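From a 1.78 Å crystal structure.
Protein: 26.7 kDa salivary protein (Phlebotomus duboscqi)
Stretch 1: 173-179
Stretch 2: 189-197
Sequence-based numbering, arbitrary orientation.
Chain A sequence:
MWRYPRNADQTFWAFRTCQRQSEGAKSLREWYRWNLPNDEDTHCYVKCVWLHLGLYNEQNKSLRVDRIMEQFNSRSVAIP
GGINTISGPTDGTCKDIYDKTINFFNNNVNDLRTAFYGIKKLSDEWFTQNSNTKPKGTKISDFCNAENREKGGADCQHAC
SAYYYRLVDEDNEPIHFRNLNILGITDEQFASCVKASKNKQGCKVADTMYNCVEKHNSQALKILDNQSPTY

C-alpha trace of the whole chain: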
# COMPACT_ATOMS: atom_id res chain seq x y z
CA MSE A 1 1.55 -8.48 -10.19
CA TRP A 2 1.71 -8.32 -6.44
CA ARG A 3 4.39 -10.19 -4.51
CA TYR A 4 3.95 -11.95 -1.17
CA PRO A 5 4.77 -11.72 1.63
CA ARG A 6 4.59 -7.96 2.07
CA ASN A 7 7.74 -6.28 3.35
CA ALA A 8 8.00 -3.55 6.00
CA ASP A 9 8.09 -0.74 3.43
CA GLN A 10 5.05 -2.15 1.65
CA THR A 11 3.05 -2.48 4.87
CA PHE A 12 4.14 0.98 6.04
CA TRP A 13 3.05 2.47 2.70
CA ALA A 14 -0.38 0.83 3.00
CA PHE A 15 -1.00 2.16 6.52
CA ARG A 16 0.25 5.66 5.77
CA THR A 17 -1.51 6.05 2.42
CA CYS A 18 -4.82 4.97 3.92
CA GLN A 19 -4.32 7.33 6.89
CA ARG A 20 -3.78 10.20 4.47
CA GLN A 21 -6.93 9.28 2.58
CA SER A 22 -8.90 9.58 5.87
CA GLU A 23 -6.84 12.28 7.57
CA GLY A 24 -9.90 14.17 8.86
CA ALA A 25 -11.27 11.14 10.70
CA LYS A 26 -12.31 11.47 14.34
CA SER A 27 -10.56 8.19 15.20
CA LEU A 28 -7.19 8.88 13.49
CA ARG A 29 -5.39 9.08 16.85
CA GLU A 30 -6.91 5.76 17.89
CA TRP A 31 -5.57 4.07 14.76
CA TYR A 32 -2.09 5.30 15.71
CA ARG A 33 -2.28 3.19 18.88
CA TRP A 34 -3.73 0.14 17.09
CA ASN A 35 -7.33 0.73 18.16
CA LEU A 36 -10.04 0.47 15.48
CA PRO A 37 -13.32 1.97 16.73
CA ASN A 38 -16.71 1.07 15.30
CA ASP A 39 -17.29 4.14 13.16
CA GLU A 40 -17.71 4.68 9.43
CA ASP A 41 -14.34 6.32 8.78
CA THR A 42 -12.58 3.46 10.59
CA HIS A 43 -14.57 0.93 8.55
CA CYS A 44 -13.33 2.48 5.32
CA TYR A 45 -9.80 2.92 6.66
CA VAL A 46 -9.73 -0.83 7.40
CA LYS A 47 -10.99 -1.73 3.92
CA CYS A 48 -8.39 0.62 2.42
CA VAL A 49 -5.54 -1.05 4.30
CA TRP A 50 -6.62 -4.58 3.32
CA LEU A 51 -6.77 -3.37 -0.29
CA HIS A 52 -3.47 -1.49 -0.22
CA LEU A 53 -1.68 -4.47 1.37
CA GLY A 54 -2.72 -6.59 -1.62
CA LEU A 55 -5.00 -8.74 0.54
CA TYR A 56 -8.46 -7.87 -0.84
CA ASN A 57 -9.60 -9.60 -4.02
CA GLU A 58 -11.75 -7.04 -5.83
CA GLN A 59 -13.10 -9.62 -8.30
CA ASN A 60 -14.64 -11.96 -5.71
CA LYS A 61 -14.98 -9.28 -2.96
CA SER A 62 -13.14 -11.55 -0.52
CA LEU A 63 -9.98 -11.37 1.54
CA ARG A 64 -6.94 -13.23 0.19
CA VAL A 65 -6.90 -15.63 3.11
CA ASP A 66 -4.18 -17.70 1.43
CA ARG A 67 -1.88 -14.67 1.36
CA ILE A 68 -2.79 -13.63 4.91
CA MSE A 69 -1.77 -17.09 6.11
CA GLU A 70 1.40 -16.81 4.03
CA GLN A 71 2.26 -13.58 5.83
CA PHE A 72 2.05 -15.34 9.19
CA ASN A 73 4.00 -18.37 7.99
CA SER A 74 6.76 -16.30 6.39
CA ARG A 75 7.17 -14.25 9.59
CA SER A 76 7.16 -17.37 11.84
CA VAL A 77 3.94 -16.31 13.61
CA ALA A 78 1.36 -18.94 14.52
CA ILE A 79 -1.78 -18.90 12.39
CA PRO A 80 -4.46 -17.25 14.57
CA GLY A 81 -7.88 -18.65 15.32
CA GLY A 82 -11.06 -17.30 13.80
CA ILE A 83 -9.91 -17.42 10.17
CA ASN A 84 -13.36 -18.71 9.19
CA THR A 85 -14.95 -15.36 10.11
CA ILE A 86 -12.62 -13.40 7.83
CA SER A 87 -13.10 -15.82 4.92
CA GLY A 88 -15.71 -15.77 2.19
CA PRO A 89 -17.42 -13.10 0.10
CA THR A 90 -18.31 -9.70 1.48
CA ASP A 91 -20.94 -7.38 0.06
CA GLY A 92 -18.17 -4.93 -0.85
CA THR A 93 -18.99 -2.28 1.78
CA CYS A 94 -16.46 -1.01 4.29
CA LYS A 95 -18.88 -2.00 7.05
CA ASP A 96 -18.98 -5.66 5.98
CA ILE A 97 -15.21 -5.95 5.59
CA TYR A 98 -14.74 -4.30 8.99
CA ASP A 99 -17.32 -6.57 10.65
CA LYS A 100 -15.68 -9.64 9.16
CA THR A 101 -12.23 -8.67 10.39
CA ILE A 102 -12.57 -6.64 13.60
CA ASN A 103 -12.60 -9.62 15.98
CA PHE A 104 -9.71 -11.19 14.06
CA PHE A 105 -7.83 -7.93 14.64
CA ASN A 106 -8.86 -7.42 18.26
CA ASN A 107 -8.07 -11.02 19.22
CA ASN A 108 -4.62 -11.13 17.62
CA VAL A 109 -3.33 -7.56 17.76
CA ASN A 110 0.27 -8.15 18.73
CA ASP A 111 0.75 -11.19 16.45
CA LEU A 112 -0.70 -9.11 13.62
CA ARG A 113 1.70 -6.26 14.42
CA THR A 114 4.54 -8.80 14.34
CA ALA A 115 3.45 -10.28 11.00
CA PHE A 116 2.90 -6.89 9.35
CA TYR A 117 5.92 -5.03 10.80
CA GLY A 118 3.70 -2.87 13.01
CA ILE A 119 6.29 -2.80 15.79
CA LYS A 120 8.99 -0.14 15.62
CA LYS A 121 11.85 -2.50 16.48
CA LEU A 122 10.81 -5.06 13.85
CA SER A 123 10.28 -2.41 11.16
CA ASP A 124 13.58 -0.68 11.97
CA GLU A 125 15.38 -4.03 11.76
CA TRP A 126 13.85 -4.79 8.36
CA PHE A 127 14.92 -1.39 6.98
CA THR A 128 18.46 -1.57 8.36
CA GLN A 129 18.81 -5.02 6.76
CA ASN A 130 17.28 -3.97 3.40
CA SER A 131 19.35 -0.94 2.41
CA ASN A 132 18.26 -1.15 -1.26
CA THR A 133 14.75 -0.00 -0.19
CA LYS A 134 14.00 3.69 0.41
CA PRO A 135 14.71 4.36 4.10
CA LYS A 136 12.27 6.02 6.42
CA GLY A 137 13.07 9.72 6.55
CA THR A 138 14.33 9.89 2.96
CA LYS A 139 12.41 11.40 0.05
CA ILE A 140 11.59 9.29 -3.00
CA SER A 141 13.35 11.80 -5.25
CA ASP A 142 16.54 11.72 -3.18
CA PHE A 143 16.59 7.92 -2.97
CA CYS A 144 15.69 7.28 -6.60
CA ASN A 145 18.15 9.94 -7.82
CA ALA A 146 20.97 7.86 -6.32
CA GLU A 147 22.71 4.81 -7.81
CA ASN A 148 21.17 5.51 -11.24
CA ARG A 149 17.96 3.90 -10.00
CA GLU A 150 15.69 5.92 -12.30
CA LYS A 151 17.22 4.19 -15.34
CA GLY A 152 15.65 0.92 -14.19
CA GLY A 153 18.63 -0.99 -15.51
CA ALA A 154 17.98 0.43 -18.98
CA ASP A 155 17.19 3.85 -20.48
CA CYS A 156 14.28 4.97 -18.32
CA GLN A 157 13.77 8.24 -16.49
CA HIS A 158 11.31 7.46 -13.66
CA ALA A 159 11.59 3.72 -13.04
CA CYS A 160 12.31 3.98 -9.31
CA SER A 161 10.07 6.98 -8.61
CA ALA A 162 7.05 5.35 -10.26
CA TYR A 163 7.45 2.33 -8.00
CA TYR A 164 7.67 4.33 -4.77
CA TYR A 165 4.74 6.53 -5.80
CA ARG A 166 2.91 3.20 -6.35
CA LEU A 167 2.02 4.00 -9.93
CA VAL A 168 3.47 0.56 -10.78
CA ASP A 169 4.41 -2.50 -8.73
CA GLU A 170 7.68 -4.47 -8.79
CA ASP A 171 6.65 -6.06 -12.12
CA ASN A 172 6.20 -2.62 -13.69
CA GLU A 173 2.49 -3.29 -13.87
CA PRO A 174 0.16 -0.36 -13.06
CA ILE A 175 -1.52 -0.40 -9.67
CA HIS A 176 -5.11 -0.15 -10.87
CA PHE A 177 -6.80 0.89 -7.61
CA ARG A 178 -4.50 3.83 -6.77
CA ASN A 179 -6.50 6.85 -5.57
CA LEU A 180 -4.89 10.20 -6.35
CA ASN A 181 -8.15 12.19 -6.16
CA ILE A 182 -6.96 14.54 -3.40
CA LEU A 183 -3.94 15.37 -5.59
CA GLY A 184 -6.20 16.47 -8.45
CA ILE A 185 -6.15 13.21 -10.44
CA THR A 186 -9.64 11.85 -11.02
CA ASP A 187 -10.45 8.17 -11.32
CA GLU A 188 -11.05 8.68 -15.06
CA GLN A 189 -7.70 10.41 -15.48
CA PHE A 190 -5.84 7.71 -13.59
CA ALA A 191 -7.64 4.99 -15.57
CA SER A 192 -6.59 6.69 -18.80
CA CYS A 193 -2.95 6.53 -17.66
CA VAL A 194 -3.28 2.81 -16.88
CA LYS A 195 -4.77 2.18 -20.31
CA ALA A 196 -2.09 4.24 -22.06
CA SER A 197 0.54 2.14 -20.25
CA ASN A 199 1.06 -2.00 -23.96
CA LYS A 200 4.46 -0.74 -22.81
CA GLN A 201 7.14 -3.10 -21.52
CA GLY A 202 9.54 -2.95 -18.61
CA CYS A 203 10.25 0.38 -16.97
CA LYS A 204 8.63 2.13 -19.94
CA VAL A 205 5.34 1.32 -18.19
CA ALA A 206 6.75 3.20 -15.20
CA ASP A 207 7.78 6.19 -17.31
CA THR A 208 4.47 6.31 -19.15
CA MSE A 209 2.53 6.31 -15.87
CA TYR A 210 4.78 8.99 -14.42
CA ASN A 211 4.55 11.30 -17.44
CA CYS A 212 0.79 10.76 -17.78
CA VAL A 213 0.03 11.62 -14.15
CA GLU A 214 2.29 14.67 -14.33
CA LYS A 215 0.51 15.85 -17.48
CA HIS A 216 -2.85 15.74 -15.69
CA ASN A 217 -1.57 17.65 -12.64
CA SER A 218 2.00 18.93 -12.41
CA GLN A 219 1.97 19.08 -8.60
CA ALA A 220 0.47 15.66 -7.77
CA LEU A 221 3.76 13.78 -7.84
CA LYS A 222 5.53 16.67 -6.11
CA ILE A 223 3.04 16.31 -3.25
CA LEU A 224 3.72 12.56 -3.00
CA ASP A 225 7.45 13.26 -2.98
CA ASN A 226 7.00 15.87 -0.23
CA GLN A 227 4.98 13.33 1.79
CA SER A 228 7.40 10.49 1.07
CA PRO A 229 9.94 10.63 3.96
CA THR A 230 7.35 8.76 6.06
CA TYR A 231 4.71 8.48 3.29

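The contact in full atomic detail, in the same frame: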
# COMPACT_ATOMS: atom_id res chain seq x y z
N GLU A 173 3.88 -3.28 -13.48
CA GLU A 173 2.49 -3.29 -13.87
C GLU A 173 1.74 -2.21 -13.11
O GLU A 173 1.97 -2.04 -11.91
CB GLU A 173 1.84 -4.66 -13.57
CG GLU A 173 0.40 -4.76 -14.02
CD GLU A 173 -0.23 -6.10 -13.68
OE1 GLU A 173 0.53 -7.06 -13.42
OE2 GLU A 173 -1.48 -6.19 -13.69
N PRO A 174 0.86 -1.44 -13.77
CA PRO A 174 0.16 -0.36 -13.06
C PRO A 174 -0.62 -0.89 -11.87
O PRO A 174 -1.15 -2.00 -11.89
CB PRO A 174 -0.77 0.23 -14.12
CG PRO A 174 -0.14 -0.13 -15.43
CD PRO A 174 0.53 -1.46 -15.21
N ILE A 175 -0.70 -0.07 -10.83
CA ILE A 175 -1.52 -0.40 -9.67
C ILE A 175 -2.89 0.23 -9.92
O ILE A 175 -3.07 1.44 -9.82
CB ILE A 175 -0.86 0.08 -8.38
CG1 ILE A 175 0.43 -0.74 -8.16
CG2 ILE A 175 -1.82 -0.07 -7.21
CD1 ILE A 175 1.27 -0.31 -6.97
N HIS A 176 -3.86 -0.62 -10.28
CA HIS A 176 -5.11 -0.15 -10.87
C HIS A 176 -5.97 0.63 -9.88
O HIS A 176 -6.73 1.52 -10.29
CB HIS A 176 -5.93 -1.32 -11.41
CG HIS A 176 -5.43 -1.87 -12.71
ND1 HIS A 176 -4.16 -2.38 -12.87
CD2 HIS A 176 -6.05 -2.02 -13.91
CE1 HIS A 176 -4.01 -2.80 -14.12
NE2 HIS A 176 -5.14 -2.60 -14.77
N PHE A 177 -5.89 0.31 -8.59
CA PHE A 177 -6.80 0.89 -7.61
C PHE A 177 -6.27 2.16 -6.97
O PHE A 177 -6.94 2.70 -6.07
CB PHE A 177 -7.11 -0.14 -6.50
CG PHE A 177 -5.90 -0.57 -5.73
CD1 PHE A 177 -5.40 0.20 -4.69
CD2 PHE A 177 -5.26 -1.76 -6.02
CE1 PHE A 177 -4.28 -0.19 -3.98
CE2 PHE A 177 -4.15 -2.16 -5.31
CZ PHE A 177 -3.66 -1.38 -4.29
N ARG A 178 -5.09 2.64 -7.37
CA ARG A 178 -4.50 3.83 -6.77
C ARG A 178 -5.45 5.02 -6.85
O ARG A 178 -6.07 5.29 -7.89
CB ARG A 178 -3.17 4.15 -7.46
CG ARG A 178 -2.32 5.22 -6.79
CD ARG A 178 -1.69 4.70 -5.50
NE ARG A 178 -0.53 5.51 -5.13
CZ ARG A 178 -0.51 6.35 -4.10
NH1 ARG A 178 -1.59 6.48 -3.33
NH2 ARG A 178 0.58 7.05 -3.82
N ASN A 179 -5.60 5.72 -5.72
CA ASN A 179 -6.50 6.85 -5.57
C ASN A 179 -5.62 8.08 -5.40
O ASN A 179 -4.97 8.25 -4.37
CB ASN A 179 -7.43 6.64 -4.37
CG ASN A 179 -8.39 7.80 -4.14
OD1 ASN A 179 -8.18 8.92 -4.62
ND2 ASN A 179 -9.44 7.55 -3.37
N GLN A 189 -9.04 10.06 -15.03
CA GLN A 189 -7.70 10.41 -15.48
C GLN A 189 -6.71 9.30 -15.16
O GLN A 189 -5.93 8.88 -16.02
CB GLN A 189 -7.26 11.73 -14.84
CG GLN A 189 -7.99 12.93 -15.45
CD GLN A 189 -8.12 14.10 -14.50
OE1 GLN A 189 -7.37 14.20 -13.53
NE2 GLN A 189 -9.08 14.98 -14.76
N PHE A 190 -6.76 8.78 -13.94
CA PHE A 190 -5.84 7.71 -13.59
C PHE A 190 -6.06 6.49 -14.47
O PHE A 190 -5.09 5.88 -14.96
CB PHE A 190 -5.97 7.33 -12.12
CG PHE A 190 -4.86 6.44 -11.65
CD1 PHE A 190 -3.64 6.98 -11.28
CD2 PHE A 190 -5.03 5.07 -11.60
CE1 PHE A 190 -2.59 6.14 -10.85
CE2 PHE A 190 -4.00 4.24 -11.18
CZ PHE A 190 -2.78 4.78 -10.81
N ALA A 191 -7.33 6.11 -14.69
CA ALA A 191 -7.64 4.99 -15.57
C ALA A 191 -7.07 5.20 -16.96
O ALA A 191 -6.58 4.25 -17.60
CB ALA A 191 -9.15 4.77 -15.66
N SER A 192 -7.14 6.43 -17.48
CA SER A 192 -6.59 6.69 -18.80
C SER A 192 -5.08 6.48 -18.82
O SER A 192 -4.53 6.01 -19.83
CB SER A 192 -6.95 8.10 -19.29
OG SER A 192 -6.21 9.10 -18.61
N CYS A 193 -4.38 6.79 -17.72
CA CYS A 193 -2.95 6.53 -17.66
C CYS A 193 -2.65 5.03 -17.65
O CYS A 193 -1.72 4.57 -18.32
CB CYS A 193 -2.34 7.18 -16.42
SG CYS A 193 -2.47 8.97 -16.46
N VAL A 194 -3.43 4.26 -16.88
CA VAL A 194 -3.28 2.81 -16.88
C VAL A 194 -3.45 2.25 -18.29
O VAL A 194 -2.61 1.48 -18.78
CB VAL A 194 -4.29 2.18 -15.90
CG1 VAL A 194 -4.32 0.65 -16.02
CG2 VAL A 194 -3.97 2.60 -14.47
N LYS A 195 -4.52 2.67 -18.96
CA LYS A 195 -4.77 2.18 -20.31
C LYS A 195 -3.65 2.56 -21.27
O LYS A 195 -3.22 1.74 -22.09
CB LYS A 195 -6.12 2.70 -20.81
CG LYS A 195 -6.46 2.23 -22.20
CD LYS A 195 -7.92 2.51 -22.52
CE LYS A 195 -8.32 1.92 -23.86
NZ LYS A 195 -9.72 2.30 -24.22
N ALA A 196 -3.17 3.80 -21.18
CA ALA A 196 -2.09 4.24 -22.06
C ALA A 196 -0.80 3.47 -21.80
O ALA A 196 0.05 3.38 -22.69
CB ALA A 196 -1.85 5.74 -21.90
N SER A 197 -0.64 2.91 -20.60
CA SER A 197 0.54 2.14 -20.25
C SER A 197 0.31 0.65 -20.50
O SER A 197 1.26 -0.11 -20.65
CB SER A 197 0.91 2.38 -18.78
OG SER A 197 1.05 3.76 -18.50

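No hydrogen bond crosses between the two stretches; packing alone joins them, burying 292 Å² summed over both sides. Stretch 2 is helical from Gln189 to Ala196. Phe190 and Val194, one turn apart on the same side of the helix, make most of its contacts, and Ser197 adds a smaller one.

Gln189 lies out of reach. Phe190 follows, buried, with CA to CB toward stretch 1 and chi1 at -169° (t), and gives the largest covered area, 75 Å². Its ring fits against the type I turn from Ile175 to Arg178. Ile175 O approaches CE2 of Phe190 at 3.2 Å, at the ring edge and near its plane, where the aromatic C-H groups carry slight positive charge. The same carbonyl oxygen also accepts a weak turn bond from Arg178 N, 3.4 Å from Ile175 O. Arg178 CB packs 3.4 Å from Phe190 CZ; the arginine thus offers its aliphatic base here, while its end leads away and NE and NH2 are hydrogen-bonded elsewhere in the structure.

Ala191, Ser192 and Cys193 make no contact with stretch 1. Val194 (65 Å² covered; chi1 171°, t) and Pro174 (51 Å²) offer apolar side chains without polar atoms to satisfy. Both methyls, Val194 CG1 and CG2, lie about 4.0 Å from Pro174 CB, and Val194 CG1 also sits over a face of the His176 ring, 3.9 Å from its centroid and 23° off the normal, a CH-pi arrangement. Although the CA-to-CB bond of His176 points away, its ring still makes contact, with NE2 3.6 Å from Val194 CG1. A hydrogen bond from His176 ND1 to Pro174 O, 3.2 Å and 139° at the hydrogen, helps to hold that ring in place.

Lys195 points away and Ala196 is out of reach. Buried Ser197 closes the contact, its CB 4.3 Å from Pro174 CG, while its OG donates to Cys193 O at 2.9 Å, satisfying the hydroxyl within stretch 2.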